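Local coordinates for hypothetical protein AQ_328 (Aquifex aeolicus, PDB 1R4V) that is of unknown function but adopts an ancestral histone fold and may take part in protein heterodimerization, at residues F36-D41 with I100-G105; K57-K62 with G136-M141; A82-T87 with R132-G137. All blocks are in the same frame, centred on the assembly; numbering follows the deposited sequence.

The three contacts illustrate how chemistry follows depth in a mainly helical histone-fold chain. Contact 1 lies at the surface, about 14 Å from the chain centre, where polar side chains meet through water; contact 2 lies about 3 Å from that centre and contact 3 about 9 Å. Both are purely apolar, methyls on methyls in contact 3, methyls on an alanine and the root of a phenylalanine ring in contact 2. Contacts 2 and 3 hold the same element, helix 131-149, on successive turns, sharing G136 and G137, and meet where F60 CE2 lies 3.7 Å from I134 CG2. Contact 1 reaches that helix from its loop, I100 CD1 lying 3.8 Å from L140 CD1.

Contact 1: F36-D41 with I100-G105; sequences FRTELD and IEQDMG. With CAC (cacodylate ion), chain D.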
loop_
_atom_site.group_PDB
_atom_site.type_symbol
_atom_site.label_atom_id
_atom_site.label_comp_id
_atom_site.label_asym_id
_atom_site.label_seq_id
_atom_site.Cartn_x
_atom_site.Cartn_y
_atom_site.Cartn_z
ATOM N N PHE A 36 -4.724 8.950 -9.474
ATOM C CA PHE A 36 -3.703 9.859 -8.923
ATOM C C PHE A 36 -3.681 11.232 -9.643
ATOM O O PHE A 36 -3.519 12.275 -9.021
ATOM C CB PHE A 36 -2.346 9.164 -8.957
ATOM C CG PHE A 36 -2.005 8.428 -7.680
ATOM C CD1 PHE A 36 -2.852 7.469 -7.161
ATOM C CD2 PHE A 36 -0.811 8.687 -7.001
ATOM C CE1 PHE A 36 -2.523 6.787 -5.987
ATOM C CE2 PHE A 36 -0.481 8.017 -5.833
ATOM C CZ PHE A 36 -1.353 7.066 -5.321
ATOM N N ARG A 37 -3.850 11.228 -10.960
ATOM C CA ARG A 37 -3.791 12.454 -11.749
ATOM C C ARG A 37 -5.024 13.293 -11.457
ATOM O O ARG A 37 -4.927 14.437 -11.013
ATOM C CB ARG A 37 -3.664 12.110 -13.227
ATOM C CG ARG A 37 -3.629 13.318 -14.137
ATOM C CD ARG A 37 -3.402 12.982 -15.614
ATOM N NE ARG A 37 -4.572 12.368 -16.249
ATOM C CZ ARG A 37 -4.730 11.080 -16.580
ATOM N NH1 ARG A 37 -5.871 10.720 -17.148
ATOM N NH2 ARG A 37 -3.797 10.155 -16.385
ATOM N N THR A 38 -6.195 12.699 -11.653
ATOM C CA THR A 38 -7.461 13.435 -11.567
ATOM C C THR A 38 -7.880 13.796 -10.146
ATOM O O THR A 38 -8.393 14.890 -9.933
ATOM C CB THR A 38 -8.583 12.642 -12.286
ATOM O OG1 THR A 38 -8.699 11.326 -11.713
ATOM C CG2 THR A 38 -8.186 12.380 -13.714
ATOM N N GLU A 39 -7.670 12.915 -9.170
ATOM C CA GLU A 39 -8.125 13.181 -7.800
ATOM C C GLU A 39 -7.046 13.663 -6.820
ATOM O O GLU A 39 -7.364 14.390 -5.879
ATOM C CB GLU A 39 -8.854 11.952 -7.228
ATOM C CG GLU A 39 -10.075 11.505 -8.029
ATOM C CD GLU A 39 -11.193 12.549 -8.153
ATOM O OE1 GLU A 39 -11.448 13.310 -7.184
ATOM O OE2 GLU A 39 -11.839 12.607 -9.231
ATOM N N LEU A 40 -5.787 13.271 -7.022
ATOM C CA LEU A 40 -4.692 13.609 -6.105
ATOM C C LEU A 40 -3.639 14.576 -6.647
ATOM O O LEU A 40 -2.765 14.962 -5.887
ATOM C CB LEU A 40 -3.994 12.319 -5.644
ATOM C CG LEU A 40 -4.880 11.251 -5.006
ATOM C CD1 LEU A 40 -4.131 9.958 -4.635
ATOM C CD2 LEU A 40 -5.557 11.823 -3.784
ATOM N N ASP A 41 -3.720 14.973 -7.919
ATOM C CA ASP A 41 -2.791 15.892 -8.585
ATOM C C ASP A 41 -1.363 15.348 -8.659
ATOM O O ASP A 41 -0.399 16.103 -8.497
ATOM C CB ASP A 41 -2.784 17.284 -7.922
ATOM C CG ASP A 41 -4.128 18.009 -8.036
ATOM O OD1 ASP A 41 -4.623 18.505 -6.994
ATOM O OD2 ASP A 41 -4.766 18.131 -9.116
ATOM N N ILE A 100 -13.870 5.834 -0.571
ATOM C CA ILE A 100 -13.683 6.191 -1.981
ATOM C C ILE A 100 -14.524 5.282 -2.879
ATOM O O ILE A 100 -14.454 4.059 -2.776
ATOM C CB ILE A 100 -12.192 6.140 -2.378
ATOM C CG1 ILE A 100 -11.440 7.249 -1.641
ATOM C CG2 ILE A 100 -12.000 6.311 -3.888
ATOM C CD1 ILE A 100 -9.965 7.121 -1.721
ATOM N N GLU A 101 -15.308 5.885 -3.772
ATOM C CA GLU A 101 -16.208 5.146 -4.663
ATOM C C GLU A 101 -15.521 4.690 -5.950
ATOM O O GLU A 101 -15.766 3.573 -6.419
ATOM C CB GLU A 101 -17.461 5.977 -4.972
ATOM C CG GLU A 101 -18.162 6.436 -3.696
ATOM C CD GLU A 101 -19.673 6.589 -3.805
ATOM O OE1 GLU A 101 -20.202 6.783 -4.925
ATOM O OE2 GLU A 101 -20.338 6.513 -2.740
ATOM N N GLN A 102 -14.659 5.544 -6.500
ATOM C CA GLN A 102 -13.907 5.233 -7.715
ATOM C C GLN A 102 -12.955 4.064 -7.527
ATOM O O GLN A 102 -12.286 3.942 -6.498
ATOM C CB GLN A 102 -13.101 6.442 -8.183
ATOM C CG GLN A 102 -12.257 6.203 -9.454
ATOM C CD GLN A 102 -11.858 7.498 -10.143
ATOM O OE1 GLN A 102 -12.552 8.501 -9.992
ATOM N NE2 GLN A 102 -10.750 7.488 -10.889
ATOM N N ASP A 103 -12.904 3.210 -8.537
ATOM C CA ASP A 103 -11.997 2.091 -8.560
ATOM C C ASP A 103 -10.625 2.630 -8.987
ATOM O O ASP A 103 -10.501 3.137 -10.099
ATOM C CB ASP A 103 -12.534 1.083 -9.555
ATOM C CG ASP A 103 -11.698 -0.159 -9.646
ATOM O OD1 ASP A 103 -12.067 -0.986 -10.509
ATOM O OD2 ASP A 103 -10.689 -0.402 -8.942
HETATM N N MSE A 104 -9.608 2.529 -8.126
HETATM C CA MSE A 104 -8.242 2.955 -8.496
HETATM C C MSE A 104 -7.305 1.787 -8.776
HETATM O O MSE A 104 -6.089 1.952 -8.837
HETATM C CB MSE A 104 -7.657 3.906 -7.462
HETATM C CG MSE A 104 -7.370 3.282 -6.113
HETATM SE SE MSE A 104 -6.524 4.482 -4.768
HETATM C CE MSE A 104 -8.102 5.445 -4.150
ATOM N N GLY A 105 -7.872 0.605 -8.969
ATOM C CA GLY A 105 -7.151 -0.579 -9.420
ATOM C C GLY A 105 -6.601 -1.435 -8.289
ATOM O O GLY A 105 -5.792 -2.314 -8.543
HETATM AS AS CAC D . -4.818 7.179 -18.723
HETATM O O1 CAC D . -3.277 7.939 -18.973
HETATM O O2 CAC D . -5.956 8.005 -17.695
HETATM C C1 CAC D . -5.699 6.852 -20.454
HETATM C C2 CAC D . -4.344 5.502 -17.823
HETATM O O HOH W 1 -10.983 10.332 -11.547
#
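The end of helix 29-40 meets the loop between helix 88-98 and helix 106-113 through a surface water bridge joining T38 and E39 to Q102. The Q102 chain is nearly straight, with CG anti to the backbone N (chi1 179°), and this carries its amide out to the water. That water is placed to donate to Q102 OE1, 2.9 Å away, to T38 OG1 and to E39 OE2, though not to all three at once; the bond to E39 OE2, at 3.4 Å, is weak. The T38 hydroxyl is also bonded to H34 O, one turn back. E39 OE2 and Q102 OE1 are 4.2 Å apart, with the water to one side. On the helix flank, R37 NH1 gives a nearly straight bond (168°) to O2 of a cacodylate ion, probably from crystallisation, at 2.8 Å; R37 NH2 adds a weak one, with O2 in plane at the guanidinium edge. R37 NH2 also forms a salt bridge with D33 OD1, and H34 ND1 bonds the same ion. With an alanine in place of R37, the cacodylate would probably be held less firmly and D33 would lose this partner. D103 OD2 accepts from G105 N in an Asx turn just before helix 106-113. Beneath, Y35 of helix 29-40 touches L40, I100, Q102 and M104 (selenomethionine), while F36 and L40 pack on A143, and I100 and M104 on L140, of helix 131-149.

Contact 2: K57-K62 with G136-M141; sequences KAAFGK and GGLLLM
L138 of helix 131-149 reaches across to A59 and F60 of helix 46-62, and its fork of two methyls makes the contact. From CB the chain sets out toward the partner helix, with CG anti to the carbonyl carbon (chi1 -73°). CB and CG themselves serve as the stalk, and the branches beyond CG do the touching. CD2 meets A59 CB, 4.0 Å away, methyl against methyl. CD1 goes to F60, lying 4.0 Å from F60 CB and 4.1 Å from F60 CG, and comes at the ring obliquely, at its root. This is helix-on-helix packing close to the centre of a histone-fold chain, with the CA atoms of A59 and L138 7.7 Å apart; the small A59 is consistent with this close approach where the leucine enters. The side chains of F60 and L138 lie at about a right angle. F60 has its own CG anti to the backbone N (chi1 -153°), which carries the ring out from the helix, where it stacks on F115 and meets Y131 edge-to-face. Further cover for L138 comes from V56 of helix 46-62, L90 of helix 88-98 and F171 at the end of the chain.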
loop_
_atom_site.group_PDB
_atom_site.type_symbol
_atom_site.label_atom_id
_atom_site.label_comp_id
_atom_site.label_asym_id
_atom_site.label_seq_id
_atom_site.Cartn_x
_atom_site.Cartn_y
_atom_site.Cartn_z
ATOM N N LYS A 57 4.493 -2.445 -1.116
ATOM C CA LYS A 57 4.741 -3.837 -0.792
ATOM C C LYS A 57 5.702 -3.964 0.375
ATOM O O LYS A 57 5.486 -4.813 1.250
ATOM C CB LYS A 57 5.307 -4.547 -2.023
ATOM C CG LYS A 57 5.670 -6.029 -1.884
ATOM C CD LYS A 57 6.294 -6.535 -3.215
ATOM C CE LYS A 57 6.617 -8.023 -3.128
ATOM N NZ LYS A 57 7.036 -8.632 -4.430
ATOM N N ALA A 58 6.780 -3.186 0.372
ATOM C CA ALA A 58 7.713 -3.131 1.521
ATOM C C ALA A 58 7.047 -2.762 2.862
ATOM O O ALA A 58 7.210 -3.440 3.875
ATOM C CB ALA A 58 8.869 -2.198 1.215
ATOM N N ALA A 59 6.273 -1.686 2.844
ATOM C CA ALA A 59 5.535 -1.191 3.981
ATOM C C ALA A 59 4.543 -2.241 4.491
ATOM O O ALA A 59 4.447 -2.459 5.707
ATOM C CB ALA A 59 4.813 0.092 3.633
ATOM N N PHE A 60 3.857 -2.918 3.573
ATOM C CA PHE A 60 2.889 -3.969 3.887
ATOM C C PHE A 60 3.601 -5.069 4.667
ATOM O O PHE A 60 3.092 -5.547 5.682
ATOM C CB PHE A 60 2.254 -4.532 2.594
ATOM C CG PHE A 60 0.876 -5.113 2.754
ATOM C CD1 PHE A 60 0.008 -5.090 1.668
ATOM C CD2 PHE A 60 0.421 -5.672 3.937
ATOM C CE1 PHE A 60 -1.262 -5.616 1.765
ATOM C CE2 PHE A 60 -0.850 -6.203 4.037
ATOM C CZ PHE A 60 -1.693 -6.175 2.957
ATOM N N GLY A 61 4.786 -5.477 4.212
ATOM C CA GLY A 61 5.581 -6.480 4.910
ATOM C C GLY A 61 5.940 -6.041 6.325
ATOM O O GLY A 61 5.918 -6.851 7.250
ATOM N N LYS A 62 6.286 -4.766 6.493
ATOM C CA LYS A 62 6.591 -4.164 7.805
ATOM C C LYS A 62 5.422 -4.168 8.782
ATOM O O LYS A 62 5.615 -4.187 10.006
ATOM C CB LYS A 62 7.149 -2.754 7.649
ATOM C CG LYS A 62 8.552 -2.788 7.136
ATOM C CD LYS A 62 9.195 -1.401 7.101
ATOM C CE LYS A 62 10.281 -1.275 8.165
ATOM N NZ LYS A 62 10.987 0.037 8.125
ATOM N N GLY A 136 -5.026 -0.102 -0.120
ATOM C CA GLY A 136 -5.637 1.170 -0.458
ATOM C C GLY A 136 -5.244 2.293 0.477
ATOM O O GLY A 136 -4.940 3.378 0.011
ATOM N N GLY A 137 -5.206 2.031 1.778
ATOM C CA GLY A 137 -4.679 2.956 2.776
ATOM C C GLY A 137 -3.206 3.292 2.599
ATOM O O GLY A 137 -2.784 4.446 2.769
ATOM N N LEU A 138 -2.405 2.289 2.277
ATOM C CA LEU A 138 -0.980 2.485 2.007
ATOM C C LEU A 138 -0.778 3.331 0.750
ATOM O O LEU A 138 0.125 4.148 0.688
ATOM C CB LEU A 138 -0.246 1.149 1.886
ATOM C CG LEU A 138 -0.026 0.397 3.197
ATOM C CD1 LEU A 138 0.425 -1.007 2.876
ATOM C CD2 LEU A 138 0.945 1.145 4.136
ATOM N N LEU A 139 -1.627 3.168 -0.252
ATOM C CA LEU A 139 -1.554 3.982 -1.463
ATOM C C LEU A 139 -1.883 5.439 -1.166
ATOM O O LEU A 139 -1.151 6.332 -1.619
ATOM C CB LEU A 139 -2.440 3.398 -2.555
ATOM C CG LEU A 139 -1.859 2.189 -3.283
ATOM C CD1 LEU A 139 -3.024 1.510 -3.999
ATOM C CD2 LEU A 139 -0.771 2.582 -4.269
ATOM N N LEU A 140 -2.931 5.692 -0.384
ATOM C CA LEU A 140 -3.305 7.057 -0.032
ATOM C C LEU A 140 -2.274 7.709 0.835
ATOM O O LEU A 140 -2.009 8.889 0.658
ATOM C CB LEU A 140 -4.623 7.134 0.721
ATOM C CG LEU A 140 -5.834 6.732 -0.125
ATOM C CD1 LEU A 140 -7.065 6.979 0.725
ATOM C CD2 LEU A 140 -5.904 7.470 -1.450
HETATM N N MSE A 141 -1.728 6.945 1.784
HETATM C CA MSE A 141 -0.606 7.441 2.567
HETATM C C MSE A 141 0.598 7.863 1.731
HETATM O O MSE A 141 1.136 8.960 1.928
HETATM C CB MSE A 141 -0.201 6.428 3.611
HETATM C CG MSE A 141 0.920 6.988 4.416
HETATM SE SE MSE A 141 2.665 6.193 3.856
HETATM C CE MSE A 141 3.753 6.925 5.339
#

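Contact 3: A82-T87 with R132-G137; sequences ADLNIT and RNIMGG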
loop_
_atom_site.group_PDB
_atom_site.type_symbol
_atom_site.label_atom_id
_atom_site.label_comp_id
_atom_site.label_asym_id
_atom_site.label_seq_id
_atom_site.Cartn_x
_atom_site.Cartn_y
_atom_site.Cartn_z
ATOM N N ALA A 82 -5.946 -7.723 14.216
ATOM C CA ALA A 82 -5.588 -7.209 15.555
ATOM C C ALA A 82 -4.121 -7.407 15.915
ATOM O O ALA A 82 -3.613 -6.719 16.805
ATOM C CB ALA A 82 -6.404 -7.906 16.609
ATOM N N ASP A 83 -3.463 -8.362 15.256
ATOM C CA ASP A 83 -2.053 -8.689 15.485
ATOM C C ASP A 83 -1.085 -7.841 14.664
ATOM O O ASP A 83 0.100 -7.906 14.886
ATOM C CB ASP A 83 -1.784 -10.152 15.126
ATOM C CG ASP A 83 -2.636 -11.127 15.927
ATOM O OD1 ASP A 83 -2.878 -10.855 17.138
ATOM O OD2 ASP A 83 -3.090 -12.191 15.434
ATOM N N LEU A 84 -1.557 -7.101 13.673
ATOM C CA LEU A 84 -0.667 -6.325 12.809
ATOM C C LEU A 84 -0.169 -5.054 13.482
ATOM O O LEU A 84 -0.760 -4.561 14.453
ATOM C CB LEU A 84 -1.326 -5.967 11.492
ATOM C CG LEU A 84 -1.722 -7.125 10.577
ATOM C CD1 LEU A 84 -2.144 -6.573 9.227
ATOM C CD2 LEU A 84 -0.614 -8.145 10.386
ATOM N N ASN A 85 0.940 -4.542 12.945
ATOM C CA ASN A 85 1.595 -3.348 13.436
ATOM C C ASN A 85 0.981 -2.081 12.808
ATOM O O ASN A 85 1.717 -1.149 12.526
ATOM C CB ASN A 85 3.100 -3.477 13.144
ATOM C CG ASN A 85 3.972 -2.738 14.134
ATOM O OD1 ASN A 85 3.841 -2.925 15.337
ATOM N ND2 ASN A 85 4.880 -1.906 13.627
ATOM N N ILE A 86 -0.343 -1.998 12.608
ATOM C CA ILE A 86 -0.979 -0.818 12.045
ATOM C C ILE A 86 -1.156 0.266 13.133
ATOM O O ILE A 86 -1.698 -0.033 14.191
ATOM C CB ILE A 86 -2.338 -1.192 11.401
ATOM C CG1 ILE A 86 -2.114 -2.161 10.230
ATOM C CG2 ILE A 86 -3.113 0.033 10.932
ATOM C CD1 ILE A 86 -3.382 -2.785 9.677
ATOM N N THR A 87 -0.671 1.477 12.841
ATOM C CA THR A 87 -0.764 2.687 13.664
ATOM C C THR A 87 -2.031 3.457 13.369
ATOM O O THR A 87 -2.632 3.242 12.324
ATOM C CB THR A 87 0.381 3.720 13.335
ATOM O OG1 THR A 87 0.358 4.114 11.944
ATOM C CG2 THR A 87 1.744 3.129 13.571
ATOM N N ARG A 132 -7.172 -5.580 0.609
ATOM C CA ARG A 132 -7.469 -4.479 -0.309
ATOM C C ARG A 132 -7.593 -3.133 0.411
ATOM O O ARG A 132 -7.152 -2.105 -0.094
ATOM C CB ARG A 132 -8.697 -4.804 -1.169
ATOM C CG ARG A 132 -10.023 -4.890 -0.418
ATOM C CD ARG A 132 -11.195 -5.272 -1.342
ATOM N NE ARG A 132 -11.118 -4.476 -2.564
ATOM C CZ ARG A 132 -11.454 -3.194 -2.643
ATOM N NH1 ARG A 132 -11.323 -2.581 -3.810
ATOM N NH2 ARG A 132 -11.928 -2.521 -1.592
ATOM N N ASN A 133 -8.171 -3.133 1.610
ATOM C CA ASN A 133 -8.293 -1.921 2.410
ATOM C C ASN A 133 -6.939 -1.472 2.932
ATOM O O ASN A 133 -6.650 -0.296 2.930
ATOM C CB ASN A 133 -9.296 -2.105 3.533
ATOM C CG ASN A 133 -10.685 -2.343 2.976
ATOM O OD1 ASN A 133 -11.077 -1.736 1.970
ATOM N ND2 ASN A 133 -11.412 -3.263 3.595
ATOM N N ILE A 134 -6.109 -2.409 3.356
ATOM C CA ILE A 134 -4.766 -2.063 3.840
ATOM C C ILE A 134 -3.939 -1.447 2.721
ATOM O O ILE A 134 -3.286 -0.414 2.920
ATOM C CB ILE A 134 -4.089 -3.301 4.418
ATOM C CG1 ILE A 134 -4.855 -3.750 5.668
ATOM C CG2 ILE A 134 -2.633 -3.003 4.748
ATOM C CD1 ILE A 134 -4.431 -5.097 6.222
HETATM N N MSE A 135 -3.960 -2.074 1.549
HETATM C CA MSE A 135 -3.193 -1.585 0.419
HETATM C C MSE A 135 -3.712 -0.248 -0.063
HETATM O O MSE A 135 -2.935 0.622 -0.407
HETATM C CB MSE A 135 -3.184 -2.568 -0.744
HETATM C CG MSE A 135 -1.833 -2.412 -1.481
HETATM SE SE MSE A 135 -2.009 -3.244 -3.160
HETATM C CE MSE A 135 -0.630 -2.269 -4.289
ATOM N N GLY A 136 -5.026 -0.102 -0.120
ATOM C CA GLY A 136 -5.637 1.170 -0.458
ATOM C C GLY A 136 -5.244 2.293 0.477
ATOM O O GLY A 136 -4.940 3.378 0.011
ATOM N N GLY A 137 -5.206 2.031 1.778
ATOM C CA GLY A 137 -4.679 2.956 2.776
ATOM C C GLY A 137 -3.206 3.292 2.599
ATOM O O GLY A 137 -2.784 4.446 2.769
#
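I134 is the residue of helix 131-149 that meets L84 and I86, two apolar side chains of the loop leading into helix 88-98. The helical run begins at R132, which forms a salt bridge to D107 OD2 through NE and packs, like N133 after it, on F97. Then comes I134, with CG1 anti to the carbonyl carbon (chi1 -66°) and an extended chi2 of 171°, which pushes CD1 out toward the loop. There I134 CD1 lies 4.1 Å from L84 CD1 and 4.3 Å from I86 CD1, a tip-to-tip meeting of methyls. The two loop methyls are themselves neighbours, with L84 CD1 4.0 Å from I86 CD1, so the isoleucine tip sees them as a pair. In this histone-fold chain the contact fastens a connecting loop to a long helix of the core: the CA atoms of I86 and I134 remain 9.1 Å apart, and the side chains span the distance. I134 also packs on F60 and L63, while L84 is backed by F64 and I86 by L81 and E91; T87 marks the N-cap of helix 88-98, its OG1 taking a weak bond from L90 N. Next along the helix, M135, a selenomethionine, turns from the loop toward helix 46-62 and helix 106-113. At G136, whose N bonds to R132 O, a CB would be crowded by that same oxygen, and G137 N closes the next helical bond, 3.0 Å to N133 O.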